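Local coordinates for protein interacting with HSP90 1 (Saccharomyces cerevisiae, PDB 4CHH) that takes part in pre-rRNA processing, is required for the NOP58-snoRNA interaction, belongs to the R2TP complex and interacts with HSP90, at residues W90-T96 with W138-C143; I40-L44 with G56-F60; F76-F82 with D128-I134. One frame throughout, in Å; residues are numbered along the deposited sequence.

Overall arrangement
All three contacts lie in the PIH1 N-terminal domain, the part of the protein in this chain. Interaction 2 closes before the others open and pairs strands 29-47 and 58-66, while the segments of interactions 1 and 3 alternate along the chain. Those two share helix 129-147: its start meets helix 78-86 in interaction 3, its middle meets residues 90-96 in interaction 1. Their centres are about 15 Å apart, and Trp90 bridges them by packing on Val81 and Leu131. Interactions 1 and 2, centres about 17 Å apart, join where Cys139 and Leu140 pack on Ile40 and Thr42. Interactions 2 and 3, centres about 25 Å apart, do not touch. Helix 129-147 ties the sheet to helix 78-86.

Interaction 1 (W90-T96 with W138-C143); sequences WEIPIIT and WCLESC
Glu91 lies over the indole of Trp138. Glu91 CG stands 3.6 Å from the centroid of the six-membered ring of Trp138, only 10° off the ring normal, which meets the geometry of a CH-pi contact. Because CG is anti to the backbone N (chi1 -160°) and the chain beyond it is extended, the carboxylate continues over the indole, stacked with its plane 10° from that of the ring.

Apolar contacts surround the indole. The Trp90 side chain runs roughly perpendicular to that of Trp138, and Trp138 CH2 lies at the edge of the Trp90 ring, near its plane, 4.0 Å from Trp90 CZ3. Ile92 CB reaches Trp138 CZ3 at 3.9 Å. These contacts lay an irregular chain segment, and then the beginning of strand 95-103, against the middle of helix 129-147, an alpha-on-beta packing within the PIH1 N-terminal domain. Ile94 sends CD1 into the helix surface, 3.5 Å from Trp138 CB and 4.1 Å from Cys139 SG; it also packs on Cys115 and Ile117 of strand 109-118. Further along, Thr96 CG2 packs on Cys143 SG at 4.0 Å.

Among the polar groups, the Ser142 hydroxyl is held within its own helix: OG, anti to its own carbonyl carbon, turns back to donate to Trp138 O at 2.7 Å. That oxygen also accepts from Ser142 N, the two donors arriving from opposite faces of the carbonyl plane. A water connects the two segments, donating to Ser142 OG and, weakly, to Glu91 OE2. Thr96 OG1 lies beside Ser142 CB.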
loop_
_atom_site.group_PDB
_atom_site.type_symbol
_atom_site.label_atom_id
_atom_site.label_comp_id
_atom_site.label_asym_id
_atom_site.label_seq_id
_atom_site.Cartn_x
_atom_site.Cartn_y
_atom_site.Cartn_z
ATOM N N TRP A 90 5.234 3.666 16.157
ATOM C CA TRP A 90 3.928 3.196 15.731
ATOM C C TRP A 90 3.805 3.320 14.220
ATOM O O TRP A 90 4.172 4.343 13.647
ATOM C CB TRP A 90 2.833 4.028 16.425
ATOM C CG TRP A 90 1.438 3.481 16.377
ATOM C CD1 TRP A 90 0.780 2.864 17.402
ATOM C CD2 TRP A 90 0.457 3.686 15.334
ATOM N NE1 TRP A 90 -0.513 2.581 17.030
ATOM C CE2 TRP A 90 -0.741 3.080 15.767
ATOM C CE3 TRP A 90 0.490 4.287 14.056
ATOM C CZ2 TRP A 90 -1.922 3.123 15.005
ATOM C CZ3 TRP A 90 -0.664 4.300 13.288
ATOM C CH2 TRP A 90 -1.857 3.727 13.762
ATOM N N GLU A 91 3.203 2.306 13.594
ATOM C CA GLU A 91 2.966 2.293 12.151
ATOM C C GLU A 91 1.843 1.365 11.814
ATOM O O GLU A 91 1.644 0.372 12.499
ATOM C CB GLU A 91 4.249 1.834 11.421
ATOM C CG GLU A 91 4.286 2.221 9.952
ATOM C CD GLU A 91 5.657 2.411 9.333
ATOM O OE1 GLU A 91 6.510 3.081 9.956
ATOM O OE2 GLU A 91 5.845 1.964 8.180
ATOM N N ILE A 92 1.125 1.648 10.736
ATOM C CA ILE A 92 0.126 0.716 10.225
ATOM C C ILE A 92 0.927 -0.330 9.402
ATOM O O ILE A 92 1.533 0.066 8.404
ATOM C CB ILE A 92 -0.986 1.418 9.386
ATOM C CG1 ILE A 92 -1.922 2.266 10.265
ATOM C CG2 ILE A 92 -1.773 0.390 8.541
ATOM C CD1 ILE A 92 -3.040 3.058 9.510
ATOM N N PRO A 93 0.997 -1.630 9.781
ATOM C CA PRO A 93 1.733 -2.597 8.929
ATOM C C PRO A 93 1.140 -2.679 7.502
ATOM O O PRO A 93 -0.082 -2.621 7.320
ATOM C CB PRO A 93 1.573 -3.927 9.683
ATOM C CG PRO A 93 1.307 -3.504 11.146
ATOM C CD PRO A 93 0.413 -2.298 10.967
ATOM N N ILE A 94 2.018 -2.745 6.493
ATOM C CA ILE A 94 1.625 -2.853 5.084
ATOM C C ILE A 94 2.296 -4.079 4.462
ATOM O O ILE A 94 3.504 -4.233 4.586
ATOM C CB ILE A 94 1.957 -1.561 4.257
ATOM C CG1 ILE A 94 1.383 -0.281 4.939
ATOM C CG2 ILE A 94 1.437 -1.695 2.789
ATOM C CD1 ILE A 94 1.996 0.972 4.548
ATOM N N ILE A 95 1.519 -4.897 3.747
ATOM C CA ILE A 95 2.028 -5.986 2.944
ATOM C C ILE A 95 1.817 -5.542 1.482
ATOM O O ILE A 95 0.688 -5.294 1.051
ATOM C CB ILE A 95 1.414 -7.371 3.298
ATOM C CG1 ILE A 95 1.768 -7.759 4.773
ATOM C CG2 ILE A 95 1.981 -8.444 2.317
ATOM C CD1 ILE A 95 0.945 -8.866 5.379
ATOM N N THR A 96 2.921 -5.397 0.745
ATOM C CA THR A 96 2.925 -4.880 -0.627
ATOM C C THR A 96 3.218 -5.988 -1.600
ATOM O O THR A 96 4.140 -6.781 -1.397
ATOM C CB THR A 96 3.956 -3.736 -0.760
ATOM O OG1 THR A 96 3.698 -2.793 0.271
ATOM C CG2 THR A 96 3.898 -3.037 -2.104
ATOM N N TRP A 138 3.195 6.183 3.672
ATOM C CA TRP A 138 3.738 4.851 4.006
ATOM C C TRP A 138 3.595 3.864 2.851
ATOM O O TRP A 138 4.506 3.059 2.626
ATOM C CB TRP A 138 3.059 4.273 5.234
ATOM C CG TRP A 138 3.515 4.882 6.530
ATOM C CD1 TRP A 138 4.717 5.487 6.783
ATOM C CD2 TRP A 138 2.772 4.937 7.751
ATOM N NE1 TRP A 138 4.755 5.944 8.079
ATOM C CE2 TRP A 138 3.598 5.568 8.717
ATOM C CE3 TRP A 138 1.519 4.443 8.152
ATOM C CZ2 TRP A 138 3.200 5.733 10.048
ATOM C CZ3 TRP A 138 1.098 4.671 9.457
ATOM C CH2 TRP A 138 1.929 5.313 10.385
ATOM N N CYS A 139 2.452 3.926 2.125
ATOM C CA CYS A 139 2.197 3.093 0.943
ATOM C C CYS A 139 3.170 3.452 -0.170
ATOM O O CYS A 139 3.743 2.553 -0.770
ATOM C CB CYS A 139 0.745 3.216 0.480
ATOM S SG CYS A 139 -0.435 2.446 1.600
ATOM N N LEU A 140 3.404 4.758 -0.412
ATOM C CA LEU A 140 4.367 5.199 -1.411
ATOM C C LEU A 140 5.772 4.727 -1.044
ATOM O O LEU A 140 6.470 4.197 -1.895
ATOM C CB LEU A 140 4.355 6.732 -1.560
ATOM C CG LEU A 140 3.087 7.333 -2.177
ATOM C CD1 LEU A 140 2.921 8.784 -1.760
ATOM C CD2 LEU A 140 3.073 7.180 -3.682
ATOM N N GLU A 141 6.183 4.911 0.227
ATOM C CA GLU A 141 7.501 4.454 0.687
ATOM C C GLU A 141 7.639 2.946 0.560
ATOM O O GLU A 141 8.717 2.466 0.220
ATOM C CB GLU A 141 7.745 4.862 2.155
ATOM C CG GLU A 141 7.891 6.366 2.324
ATOM C CD GLU A 141 8.021 6.896 3.749
ATOM O OE1 GLU A 141 7.530 6.243 4.700
ATOM O OE2 GLU A 141 8.557 8.014 3.903
ATOM N N SER A 142 6.551 2.192 0.828
ATOM C CA SER A 142 6.599 0.726 0.730
ATOM C C SER A 142 6.946 0.257 -0.671
ATOM O O SER A 142 7.729 -0.679 -0.791
ATOM C CB SER A 142 5.294 0.085 1.187
ATOM O OG SER A 142 5.065 0.455 2.533
ATOM N N CYS A 143 6.373 0.882 -1.733
ATOM C CA CYS A 143 6.677 0.469 -3.114
ATOM C C CYS A 143 8.091 0.867 -3.466
ATOM O O CYS A 143 8.795 0.111 -4.136
ATOM C CB CYS A 143 5.658 1.052 -4.097
ATOM S SG CYS A 143 3.938 0.661 -3.668
HETATM O O HOH W 1 6.917 1.488 4.890
#

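Interaction 2 (I40-L44 with G56-F60); sequences IKTKL and GRKVF
Lys43 NZ donates to Gly56 O at 2.8 Å, in the carbonyl plane and on a lone pair; an extended chain that bends only at its last torsion (chi4 73°) brings the ammonium there. Next to it, Leu44 and the 56-57 backbone exchange two bonds, Leu44 N to Arg57 O (2.8 Å, nearly straight at 174°) and Gly56 N to Leu44 O. Thr42 and Val59 form the antiparallel hydrogen-bonded pair, with Thr42 N to Val59 O at 2.7 Å; in the return bond Val59 N lies well above the carbonyl plane of Thr42. Non-hydrogen-bonded pairs flank it, Lys41 with Phe60 and Lys43 with Lys58.

On one face, Lys41 runs alongside Phe60, its CD 3.7 Å from Phe60 CE2. Its ammonium comes within 3.9 Å of Lys58 NZ, an approach of like charges probably unfavourable in itself. On the other face, Thr42 CG2 touches Val59 CG1 at 3.7 Å, while Val59 CG2 meets Leu44 CB at 3.8 Å. Leu151 and Leu140 add to this apolar side, and Thr42 OG1 is bonded to Cys152 O. Alternating pairs and strand directions 140° apart show antiparallel pairing; since strands 29-47 and 58-66 follow each other in the chain, joined by the intervening loop, they form a twisted beta hairpin within the domain's mixed sheet.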
loop_
_atom_site.group_PDB
_atom_site.type_symbol
_atom_site.label_atom_id
_atom_site.label_comp_id
_atom_site.label_asym_id
_atom_site.label_seq_id
_atom_site.Cartn_x
_atom_site.Cartn_y
_atom_site.Cartn_z
ATOM N N ILE A 40 -4.269 5.204 -5.125
ATOM C CA ILE A 40 -3.333 6.335 -5.142
ATOM C C ILE A 40 -2.767 6.359 -6.545
ATOM O O ILE A 40 -2.233 5.350 -7.002
ATOM C CB ILE A 40 -2.201 6.273 -4.069
ATOM C CG1 ILE A 40 -2.711 5.934 -2.643
ATOM C CG2 ILE A 40 -1.327 7.532 -4.097
ATOM C CD1 ILE A 40 -1.599 5.311 -1.707
ATOM N N LYS A 41 -2.873 7.485 -7.229
ATOM C CA LYS A 41 -2.280 7.633 -8.552
ATOM C C LYS A 41 -1.064 8.524 -8.403
ATOM O O LYS A 41 -1.127 9.535 -7.720
ATOM C CB LYS A 41 -3.300 8.218 -9.540
ATOM C CG LYS A 41 -2.809 8.347 -10.961
ATOM C CD LYS A 41 -3.932 8.875 -11.830
ATOM C CE LYS A 41 -3.436 9.772 -12.924
ATOM N NZ LYS A 41 -4.564 10.426 -13.640
ATOM N N THR A 42 0.060 8.118 -8.973
ATOM C CA THR A 42 1.274 8.913 -8.897
ATOM C C THR A 42 2.033 8.725 -10.202
ATOM O O THR A 42 1.464 8.258 -11.198
ATOM C CB THR A 42 2.095 8.616 -7.576
ATOM O OG1 THR A 42 3.287 9.395 -7.553
ATOM C CG2 THR A 42 2.461 7.182 -7.417
ATOM N N LYS A 43 3.304 9.119 -10.196
ATOM C CA LYS A 43 4.218 9.108 -11.324
ATOM C C LYS A 43 5.563 8.468 -10.932
ATOM O O LYS A 43 6.106 8.758 -9.867
ATOM C CB LYS A 43 4.421 10.581 -11.764
ATOM C CG LYS A 43 5.049 10.738 -13.133
ATOM C CD LYS A 43 5.116 12.204 -13.550
ATOM C CE LYS A 43 5.906 12.368 -14.822
ATOM N NZ LYS A 43 5.156 11.870 -16.008
ATOM N N LEU A 44 6.104 7.611 -11.790
ATOM C CA LEU A 44 7.428 7.011 -11.520
ATOM C C LEU A 44 8.545 8.038 -11.871
ATOM O O LEU A 44 8.627 8.458 -13.019
ATOM C CB LEU A 44 7.582 5.733 -12.359
ATOM C CG LEU A 44 8.934 4.986 -12.283
ATOM C CD1 LEU A 44 9.175 4.400 -10.906
ATOM C CD2 LEU A 44 8.997 3.895 -13.343
ATOM N N GLY A 56 8.783 8.276 -15.750
ATOM C CA GLY A 56 7.689 9.161 -16.131
ATOM C C GLY A 56 6.348 8.488 -16.340
ATOM O O GLY A 56 5.345 9.172 -16.537
ATOM N N ARG A 57 6.303 7.160 -16.266
ATOM C CA ARG A 57 5.046 6.445 -16.427
ATOM C C ARG A 57 4.175 6.576 -15.183
ATOM O O ARG A 57 4.695 6.745 -14.075
ATOM C CB ARG A 57 5.274 4.962 -16.759
ATOM C CG ARG A 57 6.047 4.735 -18.065
ATOM C CD ARG A 57 5.236 5.086 -19.290
ATOM N NE ARG A 57 6.014 4.983 -20.519
ATOM C CZ ARG A 57 6.489 6.028 -21.186
ATOM N NH1 ARG A 57 6.287 7.262 -20.733
ATOM N NH2 ARG A 57 7.172 5.851 -22.309
ATOM N N LYS A 58 2.851 6.494 -15.398
ATOM C CA LYS A 58 1.820 6.542 -14.369
ATOM C C LYS A 58 1.948 5.351 -13.461
ATOM O O LYS A 58 2.252 4.236 -13.894
ATOM C CB LYS A 58 0.399 6.562 -14.976
ATOM C CG LYS A 58 0.003 7.832 -15.710
ATOM C CD LYS A 58 -1.499 7.800 -16.028
ATOM C CE LYS A 58 -1.861 8.629 -17.243
ATOM N NZ LYS A 58 -2.464 9.939 -16.876
ATOM N N VAL A 59 1.711 5.594 -12.205
ATOM C CA VAL A 59 1.763 4.584 -11.171
ATOM C C VAL A 59 0.436 4.581 -10.432
ATOM O O VAL A 59 -0.120 5.640 -10.120
ATOM C CB VAL A 59 2.984 4.790 -10.207
ATOM C CG1 VAL A 59 2.867 3.883 -8.970
ATOM C CG2 VAL A 59 4.296 4.507 -10.931
ATOM N N PHE A 60 -0.059 3.384 -10.147
ATOM C CA PHE A 60 -1.263 3.196 -9.350
ATOM C C PHE A 60 -0.983 2.291 -8.186
ATOM O O PHE A 60 -0.360 1.238 -8.340
ATOM C CB PHE A 60 -2.419 2.623 -10.163
ATOM C CG PHE A 60 -2.900 3.525 -11.264
ATOM C CD1 PHE A 60 -2.318 3.478 -12.527
ATOM C CD2 PHE A 60 -3.969 4.390 -11.058
ATOM C CE1 PHE A 60 -2.767 4.314 -13.555
ATOM C CE2 PHE A 60 -4.434 5.213 -12.100
ATOM C CZ PHE A 60 -3.822 5.170 -13.335
#

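Interaction 3 (F76-F82 with D128-I134); sequences FNARIVF and DIQLREI
Phe76-Phe82 and Asp128-Ile134 bring two helix starts together, their short axes 23° from parallel and 11.9 Å apart at closest approach, with Ala78 and Leu131 the nearest CA pair at 8.2 Å. Side chains bridge this wide spacing. Leu131 CD2 sits over the centre of the Phe76 ring, 3.7 Å from its centroid and 7° off the normal, a CH-pi contact. Phe76 reaches it with CG anti to the backbone N, while the rim of its opposite face is met by Ala78 N.

The carboxylate of Asp128 stands at the edges of both phenyl rings: OD2 lies 3.5 Å from Phe76 CZ, and OD1 lies 3.5 Å from Phe82 CZ. OD1 also accepts a hydrogen bond from Leu131 N at 2.8 Å, from the anti side and 27° out of the carboxylate plane, which helps fix the group against the rings. Phe82 extends the packing along the second helix, with CZ 3.7 Å from Gln130 CB and CE1 3.7 Å from Ile134 CD1.

Leu131 also packs on Trp90, Trp124 and Ile125. Asp128 is the N-cap of helix 129-147, and Asn77, by a weak bond to Arg79 N, that of helix 78-86: two capped helix N-termini joined through phenylalanines at the domain surface.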
loop_
_atom_site.group_PDB
_atom_site.type_symbol
_atom_site.label_atom_id
_atom_site.label_comp_id
_atom_site.label_asym_id
_atom_site.label_seq_id
_atom_site.Cartn_x
_atom_site.Cartn_y
_atom_site.Cartn_z
ATOM N N PHE A 76 -5.829 3.089 17.729
ATOM C CA PHE A 76 -5.697 4.454 17.217
ATOM C C PHE A 76 -6.491 5.453 18.040
ATOM O O PHE A 76 -7.717 5.412 18.130
ATOM C CB PHE A 76 -6.045 4.620 15.718
ATOM C CG PHE A 76 -5.859 6.058 15.245
ATOM C CD1 PHE A 76 -4.590 6.627 15.167
ATOM C CD2 PHE A 76 -6.958 6.859 14.949
ATOM C CE1 PHE A 76 -4.421 7.973 14.816
ATOM C CE2 PHE A 76 -6.785 8.200 14.571
ATOM C CZ PHE A 76 -5.517 8.749 14.519
ATOM N N ASN A 77 -5.737 6.367 18.614
ATOM C CA ASN A 77 -6.158 7.545 19.357
ATOM C C ASN A 77 -5.135 8.608 18.962
ATOM O O ASN A 77 -3.936 8.409 19.201
ATOM C CB ASN A 77 -6.216 7.263 20.857
ATOM C CG ASN A 77 -6.693 8.445 21.677
ATOM O OD1 ASN A 77 -6.084 9.526 21.693
ATOM N ND2 ASN A 77 -7.777 8.256 22.404
ATOM N N ALA A 78 -5.597 9.688 18.285
ATOM C CA ALA A 78 -4.747 10.744 17.711
ATOM C C ALA A 78 -3.701 11.294 18.688
ATOM O O ALA A 78 -2.545 11.380 18.330
ATOM C CB ALA A 78 -5.604 11.896 17.170
ATOM N N ARG A 79 -4.103 11.637 19.902
ATOM C CA ARG A 79 -3.212 12.262 20.900
ATOM C C ARG A 79 -2.124 11.314 21.399
ATOM O O ARG A 79 -1.034 11.774 21.717
ATOM C CB ARG A 79 -4.020 12.864 22.079
ATOM C CG ARG A 79 -4.950 14.029 21.669
ATOM C CD ARG A 79 -4.276 15.358 21.295
ATOM N NE ARG A 79 -3.347 15.264 20.155
ATOM C CZ ARG A 79 -3.696 15.315 18.869
ATOM N NH1 ARG A 79 -4.970 15.460 18.522
ATOM N NH2 ARG A 79 -2.774 15.206 17.920
ATOM N N ILE A 80 -2.387 10.011 21.399
ATOM C CA ILE A 80 -1.407 8.992 21.794
ATOM C C ILE A 80 -0.499 8.651 20.615
ATOM O O ILE A 80 0.715 8.565 20.757
ATOM C CB ILE A 80 -2.140 7.692 22.266
ATOM C CG1 ILE A 80 -3.107 7.930 23.471
ATOM C CG2 ILE A 80 -1.143 6.546 22.534
ATOM C CD1 ILE A 80 -2.453 8.328 24.816
ATOM N N VAL A 81 -1.124 8.413 19.446
ATOM C CA VAL A 81 -0.468 7.844 18.286
ATOM C C VAL A 81 0.396 8.813 17.478
ATOM O O VAL A 81 1.490 8.394 17.081
ATOM C CB VAL A 81 -1.501 7.106 17.395
ATOM C CG1 VAL A 81 -0.960 6.839 15.992
ATOM C CG2 VAL A 81 -1.959 5.815 18.073
ATOM N N PHE A 82 -0.049 10.053 17.213
ATOM C CA PHE A 82 0.783 10.953 16.389
ATOM C C PHE A 82 2.176 11.188 17.030
ATOM O O PHE A 82 3.171 11.074 16.314
ATOM C CB PHE A 82 0.060 12.261 16.030
ATOM C CG PHE A 82 -1.077 12.003 15.053
ATOM C CD1 PHE A 82 -0.868 11.259 13.893
ATOM C CD2 PHE A 82 -2.347 12.520 15.283
ATOM C CE1 PHE A 82 -1.916 11.025 12.983
ATOM C CE2 PHE A 82 -3.395 12.290 14.370
ATOM C CZ PHE A 82 -3.167 11.548 13.224
ATOM N N ASP A 128 -10.039 9.713 10.279
ATOM C CA ASP A 128 -8.991 10.686 10.581
ATOM C C ASP A 128 -8.188 10.928 9.307
ATOM O O ASP A 128 -7.478 10.034 8.819
ATOM C CB ASP A 128 -8.118 10.219 11.768
ATOM C CG ASP A 128 -7.128 11.264 12.278
ATOM O OD1 ASP A 128 -6.243 11.665 11.508
ATOM O OD2 ASP A 128 -7.206 11.626 13.471
ATOM N N ILE A 129 -8.330 12.144 8.757
ATOM C CA ILE A 129 -7.701 12.550 7.497
ATOM C C ILE A 129 -6.184 12.705 7.676
ATOM O O ILE A 129 -5.449 12.471 6.725
ATOM C CB ILE A 129 -8.371 13.832 6.875
ATOM C CG1 ILE A 129 -7.780 14.197 5.496
ATOM C CG2 ILE A 129 -8.292 15.039 7.807
ATOM C CD1 ILE A 129 -8.432 13.444 4.242
ATOM N N GLN A 130 -5.714 13.106 8.871
ATOM C CA GLN A 130 -4.277 13.222 9.110
ATOM C C GLN A 130 -3.634 11.836 9.055
ATOM O O GLN A 130 -2.577 11.692 8.455
ATOM C CB GLN A 130 -3.976 13.912 10.464
ATOM C CG GLN A 130 -4.174 15.442 10.414
ATOM C CD GLN A 130 -5.611 15.896 10.185
ATOM O OE1 GLN A 130 -6.574 15.374 10.776
ATOM N NE2 GLN A 130 -5.781 16.875 9.308
ATOM N N LEU A 131 -4.274 10.826 9.668
ATOM C CA LEU A 131 -3.787 9.435 9.629
ATOM C C LEU A 131 -3.824 8.906 8.171
ATOM O O LEU A 131 -2.867 8.291 7.709
ATOM C CB LEU A 131 -4.606 8.526 10.569
ATOM C CG LEU A 131 -4.096 7.048 10.710
ATOM C CD1 LEU A 131 -2.728 6.969 11.349
ATOM C CD2 LEU A 131 -5.073 6.190 11.485
ATOM N N ARG A 132 -4.894 9.208 7.427
ATOM C CA ARG A 132 -5.003 8.795 6.016
ATOM C C ARG A 132 -3.798 9.342 5.182
ATOM O O ARG A 132 -3.199 8.600 4.398
ATOM C CB ARG A 132 -6.335 9.311 5.430
ATOM C CG ARG A 132 -6.686 8.695 4.072
ATOM C CD ARG A 132 -8.107 9.074 3.691
ATOM N NE ARG A 132 -8.541 8.493 2.416
ATOM C CZ ARG A 132 -9.303 7.406 2.287
ATOM N NH1 ARG A 132 -9.672 6.707 3.356
ATOM N NH2 ARG A 132 -9.680 6.994 1.085
ATOM N N GLU A 133 -3.454 10.639 5.355
ATOM C CA GLU A 133 -2.313 11.230 4.638
ATOM C C GLU A 133 -1.005 10.500 4.948
ATOM O O GLU A 133 -0.202 10.282 4.051
ATOM C CB GLU A 133 -2.127 12.709 5.038
ATOM C CG GLU A 133 -3.051 13.669 4.311
ATOM C CD GLU A 133 -3.369 14.935 5.093
ATOM O OE1 GLU A 133 -2.601 15.281 6.024
ATOM O OE2 GLU A 133 -4.398 15.576 4.778
ATOM N N ILE A 134 -0.761 10.210 6.237
ATOM C CA ILE A 134 0.441 9.484 6.670
ATOM C C ILE A 134 0.410 8.044 6.081
ATOM O O ILE A 134 1.448 7.537 5.634
ATOM C CB ILE A 134 0.487 9.502 8.215
ATOM C CG1 ILE A 134 0.848 10.925 8.744
ATOM C CG2 ILE A 134 1.424 8.453 8.783
ATOM C CD1 ILE A 134 0.622 11.110 10.287
#